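Local coordinates for ribosomal protein s2-related protein (Deinococcus radiodurans, PDB 2JH3) that binds a [4Fe-4S] cluster, contains chelatase-like domains and may insert iron into sirohydrochlorin, at residues A[292-296]-A[297-301]; A[364-367]-A[368-372]. All coordinates share one frame; numbering follows the deposited sequence.

Interaction 1 of 2, residues A[292-296]-A[297-301]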
loop_
_atom_site.group_PDB
_atom_site.type_symbol
_atom_site.label_atom_id
_atom_site.label_comp_id
_atom_site.label_asym_id
_atom_site.label_seq_id
_atom_site.Cartn_x
_atom_site.Cartn_y
_atom_site.Cartn_z
ATOM N N GLY A 292 -17.727 -1.285 -18.642
ATOM C CA GLY A 292 -17.637 -0.364 -17.507
ATOM C C GLY A 292 -16.413 -0.686 -16.723
ATOM O O GLY A 292 -15.700 -1.638 -17.038
ATOM N N ARG A 293 -16.181 0.115 -15.696
ATOM C CA ARG A 293 -15.093 -0.052 -14.765
ATOM C C ARG A 293 -15.607 -0.125 -13.349
ATOM O O ARG A 293 -16.467 0.673 -12.959
ATOM C CB ARG A 293 -14.143 1.126 -14.890
ATOM C CG ARG A 293 -13.455 1.251 -16.186
ATOM C CD ARG A 293 -12.983 2.699 -16.485
ATOM N NE ARG A 293 -12.508 2.753 -17.860
ATOM C CZ ARG A 293 -11.347 2.320 -18.303
ATOM N NH1 ARG A 293 -10.358 1.957 -17.468
ATOM N NH2 ARG A 293 -11.121 2.353 -19.620
ATOM N N LEU A 294 -15.108 -1.081 -12.572
ATOM C CA LEU A 294 -15.526 -1.309 -11.207
ATOM C C LEU A 294 -14.274 -1.378 -10.383
ATOM O O LEU A 294 -13.471 -2.309 -10.566
ATOM C CB LEU A 294 -16.289 -2.678 -11.099
ATOM C CG LEU A 294 -17.532 -2.947 -11.956
ATOM C CD1 LEU A 294 -18.273 -4.253 -11.570
ATOM C CD2 LEU A 294 -18.552 -1.824 -11.817
ATOM N N GLY A 295 -14.001 -0.379 -9.527
ATOM C CA GLY A 295 -12.733 -0.381 -8.768
ATOM C C GLY A 295 -11.583 -0.415 -9.743
ATOM O O GLY A 295 -11.432 0.463 -10.590
ATOM N N GLU A 296 -10.739 -1.448 -9.635
ATOM C CA GLU A 296 -9.564 -1.613 -10.447
ATOM C C GLU A 296 -9.758 -2.625 -11.590
ATOM O O GLU A 296 -8.754 -3.050 -12.213
ATOM C CB GLU A 296 -8.421 -2.126 -9.589
ATOM C CG GLU A 296 -7.801 -1.116 -8.581
ATOM C CD GLU A 296 -6.478 -1.685 -7.903
ATOM O OE1 GLU A 296 -6.598 -2.534 -6.985
ATOM O OE2 GLU A 296 -5.356 -1.198 -8.227
ATOM N N VAL A 297 -11.007 -2.904 -11.925
ATOM C CA VAL A 297 -11.359 -3.861 -12.965
ATOM C C VAL A 297 -12.125 -3.266 -14.126
ATOM O O VAL A 297 -13.032 -2.445 -13.951
ATOM C CB VAL A 297 -12.137 -5.077 -12.364
ATOM C CG1 VAL A 297 -12.636 -6.078 -13.412
ATOM C CG2 VAL A 297 -11.191 -5.790 -11.478
ATOM N N LEU A 298 -11.698 -3.670 -15.322
ATOM C CA LEU A 298 -12.276 -3.293 -16.595
ATOM C C LEU A 298 -13.160 -4.467 -17.065
ATOM O O LEU A 298 -12.689 -5.598 -17.149
ATOM C CB LEU A 298 -11.191 -3.003 -17.647
ATOM C CG LEU A 298 -11.701 -2.534 -19.025
ATOM C CD1 LEU A 298 -12.448 -1.317 -18.944
ATOM C CD2 LEU A 298 -10.553 -2.349 -19.978
ATOM N N LEU A 299 -14.451 -4.199 -17.274
ATOM C CA LEU A 299 -15.437 -5.210 -17.679
ATOM C C LEU A 299 -15.885 -4.868 -19.131
ATOM O O LEU A 299 -16.382 -3.769 -19.364
ATOM C CB LEU A 299 -16.575 -5.177 -16.665
ATOM C CG LEU A 299 -17.747 -6.154 -16.777
ATOM C CD1 LEU A 299 -17.297 -7.646 -17.035
ATOM C CD2 LEU A 299 -18.645 -6.049 -15.561
ATOM N N THR A 300 -15.631 -5.791 -20.096
ATOM C CA THR A 300 -15.776 -5.561 -21.539
ATOM C C THR A 300 -16.712 -6.681 -22.079
ATOM O O THR A 300 -16.515 -7.844 -21.751
ATOM C CB THR A 300 -14.446 -5.693 -22.245
ATOM O OG1 THR A 300 -13.478 -4.880 -21.576
ATOM C CG2 THR A 300 -14.515 -5.176 -23.652
ATOM N N PRO A 301 -17.735 -6.342 -22.873
ATOM C CA PRO A 301 -18.448 -7.421 -23.600
ATOM C C PRO A 301 -17.459 -8.058 -24.569
ATOM O O PRO A 301 -16.714 -7.329 -25.248
ATOM C CB PRO A 301 -19.544 -6.674 -24.424
ATOM C CG PRO A 301 -19.507 -5.316 -24.003
ATOM C CD PRO A 301 -18.336 -5.017 -23.100
#
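G292 pairs with L299 by two backbone hydrogen bonds, from G292 N to L299 O and from L299 N to G292 O, each 2.9 Å long. The same G292 O also meets L298 CD1 at 3.8 Å. R293 and L298 form the next, non-hydrogen-bonded antiparallel pair, and their side chains run alongside one another in the same direction. The arginine chain is extended from CG to NE, and rotation about CD-NE (chi4 -78°) turns the guanidinium face-on to the leucine; L298 CD1 sits over the centre of the guanidinium, 3.9 Å above it. R293 NH2 makes a salt bridge with E314. Cut back to an alanine, R293 would probably leave E314 without this charged mate and uncover one flank of L298. R293 CA adds a CA-H...O contact of 3.3 Å to V297 O. L294 closes the second hydrogen-bonded pair: its N reaches V297 O at 2.8 Å, while V297 N approaches L294 O from above the carbonyl plane. This is a beta hairpin with a type II' turn from L294 to V297, at the edge of the mixed sheet of the stabilising domain. On the V297 face, L294 CD1 comes within 4.4 Å of L299 CD2, and helix 275-290 packs against both leucines. G295 takes the positive phi (58°) that the turn requires. The E296 carboxylate accepts a hydrogen bond from L351 N at OE1 and salt-bridges R349 of the second subunit through OE2.

Interaction 2 of 2, residues A[364-367]-A[368-372]; sequences LRLG and LELLY
Peptide groups are the flat units that meet where L364 and R365 face L368 and E369. The N-H of L368 reaches L364 O at 2.9 Å, tilted somewhat from that carbonyl's plane, and E369 N reaches R365 O at 2.8 Å. The guanidinium of R365 and the carboxylate of E369 do not lie against each other: R365 NE is 5.8 Å from E369 OE1. R365 instead forms a salt bridge with E43, and E369 OE2 accepts a hydrogen bond from A374 N. The pairs follow the i to i+4 spacing of the alpha helix 361-371. L364 and L368 lie side by side, CD1 of the first 3.6 Å from CD2 of the second. L368 has CD1 almost eclipsing CA (chi2 -6°), which suggests some strain, and its CD2 also rests on L364 O. Two residues on, L366 and L370 cross at a slant. With L366 CG anti to its own N (chi1 -170°), L366 CD1 comes 3.9 Å from L370 CG, and both leucines touch P327 at the start of helix 327-333. L370 N bonds to L366 O; the bond from L371 N to G367 O is longer, 3.1 Å, and more bent, at 141°. The four carbonyls from L364 to G367 are paired in helical bonds, leaving leucine branches to meet one another and the neighbouring elements, while the two charged groups seek partners elsewhere.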
loop_
_atom_site.group_PDB
_atom_site.type_symbol
_atom_site.label_atom_id
_atom_site.label_comp_id
_atom_site.label_asym_id
_atom_site.label_seq_id
_atom_site.Cartn_x
_atom_site.Cartn_y
_atom_site.Cartn_z
ATOM N N LEU A 364 -20.988 -14.647 -14.577
ATOM C CA LEU A 364 -20.589 -13.262 -14.263
ATOM C C LEU A 364 -20.800 -12.863 -12.824
ATOM O O LEU A 364 -19.916 -12.252 -12.197
ATOM C CB LEU A 364 -21.313 -12.233 -15.196
ATOM C CG LEU A 364 -20.859 -10.742 -15.150
ATOM C CD1 LEU A 364 -19.430 -10.579 -15.479
ATOM C CD2 LEU A 364 -21.732 -9.904 -16.162
ATOM N N ARG A 365 -21.976 -13.186 -12.278
ATOM C CA ARG A 365 -22.316 -12.819 -10.928
ATOM C C ARG A 365 -21.381 -13.469 -9.925
ATOM O O ARG A 365 -20.823 -12.781 -9.058
ATOM C CB ARG A 365 -23.742 -13.206 -10.619
ATOM C CG ARG A 365 -24.136 -12.914 -9.181
ATOM C CD ARG A 365 -25.608 -12.990 -8.945
ATOM N NE ARG A 365 -26.101 -14.121 -8.147
ATOM C CZ ARG A 365 -26.290 -15.395 -8.544
ATOM N NH1 ARG A 365 -25.924 -15.860 -9.757
ATOM N NH2 ARG A 365 -26.835 -16.252 -7.685
ATOM N N LEU A 366 -21.238 -14.801 -9.995
ATOM C CA LEU A 366 -20.259 -15.463 -9.074
ATOM C C LEU A 366 -18.864 -14.932 -9.246
ATOM O O LEU A 366 -18.202 -14.726 -8.298
ATOM C CB LEU A 366 -20.301 -17.001 -9.168
ATOM C CG LEU A 366 -19.492 -17.778 -8.093
ATOM C CD1 LEU A 366 -19.966 -17.504 -6.690
ATOM C CD2 LEU A 366 -19.527 -19.310 -8.410
ATOM N N GLY A 367 -18.416 -14.717 -10.467
ATOM C CA GLY A 367 -17.190 -14.074 -10.736
ATOM C C GLY A 367 -16.932 -12.775 -10.031
ATOM O O GLY A 367 -15.954 -12.612 -9.313
ATOM N N LEU A 368 -17.895 -11.901 -10.144
ATOM C CA LEU A 368 -17.839 -10.589 -9.516
ATOM C C LEU A 368 -18.055 -10.620 -8.032
ATOM O O LEU A 368 -17.431 -9.838 -7.337
ATOM C CB LEU A 368 -18.868 -9.635 -10.184
ATOM C CG LEU A 368 -18.539 -8.586 -11.274
ATOM C CD1 LEU A 368 -17.065 -8.377 -11.650
ATOM C CD2 LEU A 368 -19.336 -8.667 -12.469
ATOM N N GLU A 369 -18.903 -11.529 -7.537
ATOM C CA GLU A 369 -19.069 -11.722 -6.128
ATOM C C GLU A 369 -17.842 -12.299 -5.409
ATOM O O GLU A 369 -17.584 -11.895 -4.262
ATOM C CB GLU A 369 -20.263 -12.604 -5.805
ATOM C CG GLU A 369 -20.660 -12.433 -4.344
ATOM C CD GLU A 369 -21.468 -11.151 -4.157
ATOM O OE1 GLU A 369 -22.634 -11.171 -4.627
ATOM O OE2 GLU A 369 -20.966 -10.150 -3.593
ATOM N N LEU A 370 -17.110 -13.229 -6.022
ATOM C CA LEU A 370 -15.907 -13.673 -5.407
ATOM C C LEU A 370 -14.734 -12.640 -5.527
ATOM O O LEU A 370 -13.822 -12.673 -4.723
ATOM C CB LEU A 370 -15.494 -15.040 -5.984
ATOM C CG LEU A 370 -16.439 -16.239 -5.757
ATOM C CD1 LEU A 370 -15.976 -17.484 -6.465
ATOM C CD2 LEU A 370 -16.767 -16.522 -4.238
ATOM N N LEU A 371 -14.716 -11.840 -6.584
ATOM C CA LEU A 371 -13.661 -10.887 -6.860
ATOM C C LEU A 371 -13.756 -9.671 -5.938
ATOM O O LEU A 371 -12.788 -9.211 -5.318
ATOM C CB LEU A 371 -13.801 -10.394 -8.285
ATOM C CG LEU A 371 -12.819 -9.254 -8.686
ATOM C CD1 LEU A 371 -11.419 -9.660 -8.676
ATOM C CD2 LEU A 371 -13.150 -8.805 -10.089
ATOM N N TYR A 372 -14.981 -9.159 -5.845
ATOM C CA TYR A 372 -15.266 -7.997 -5.023
ATOM C C TYR A 372 -16.559 -8.211 -4.191
ATOM O O TYR A 372 -17.594 -7.629 -4.471
ATOM C CB TYR A 372 -15.439 -6.729 -5.887
ATOM C CG TYR A 372 -14.205 -5.986 -6.428
ATOM C CD1 TYR A 372 -13.206 -5.519 -5.567
ATOM C CD2 TYR A 372 -14.091 -5.681 -7.774
ATOM C CE1 TYR A 372 -12.149 -4.809 -6.027
ATOM C CE2 TYR A 372 -12.999 -4.963 -8.271
ATOM C CZ TYR A 372 -12.053 -4.466 -7.363
ATOM O OH TYR A 372 -10.903 -3.754 -7.747
#

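In the fold
Interactions 1 and 2 belong to the same stabilising domain, their centres 12 Å apart, with helix 361-371 packed on the V297 face of the hairpin. L364 and L368 touch L299, while V297 CG2 lies 3.9 Å from L371 CD2. Just past the helix, Y372 reaches the turn: its OH is 3.0 Å from E296 N, a probable hydrogen bond. Both contacts are mainly buried, but they differ in surroundings. Strand 292-294 is the sheet's outermost strand on its side within the chain, and E296 forms a salt bridge with R349 of the second subunit; residues 364-372 touch no other chain. Cross-strand bonds join two strands in interaction 1, whereas interaction 2 relies on bonds within one helix.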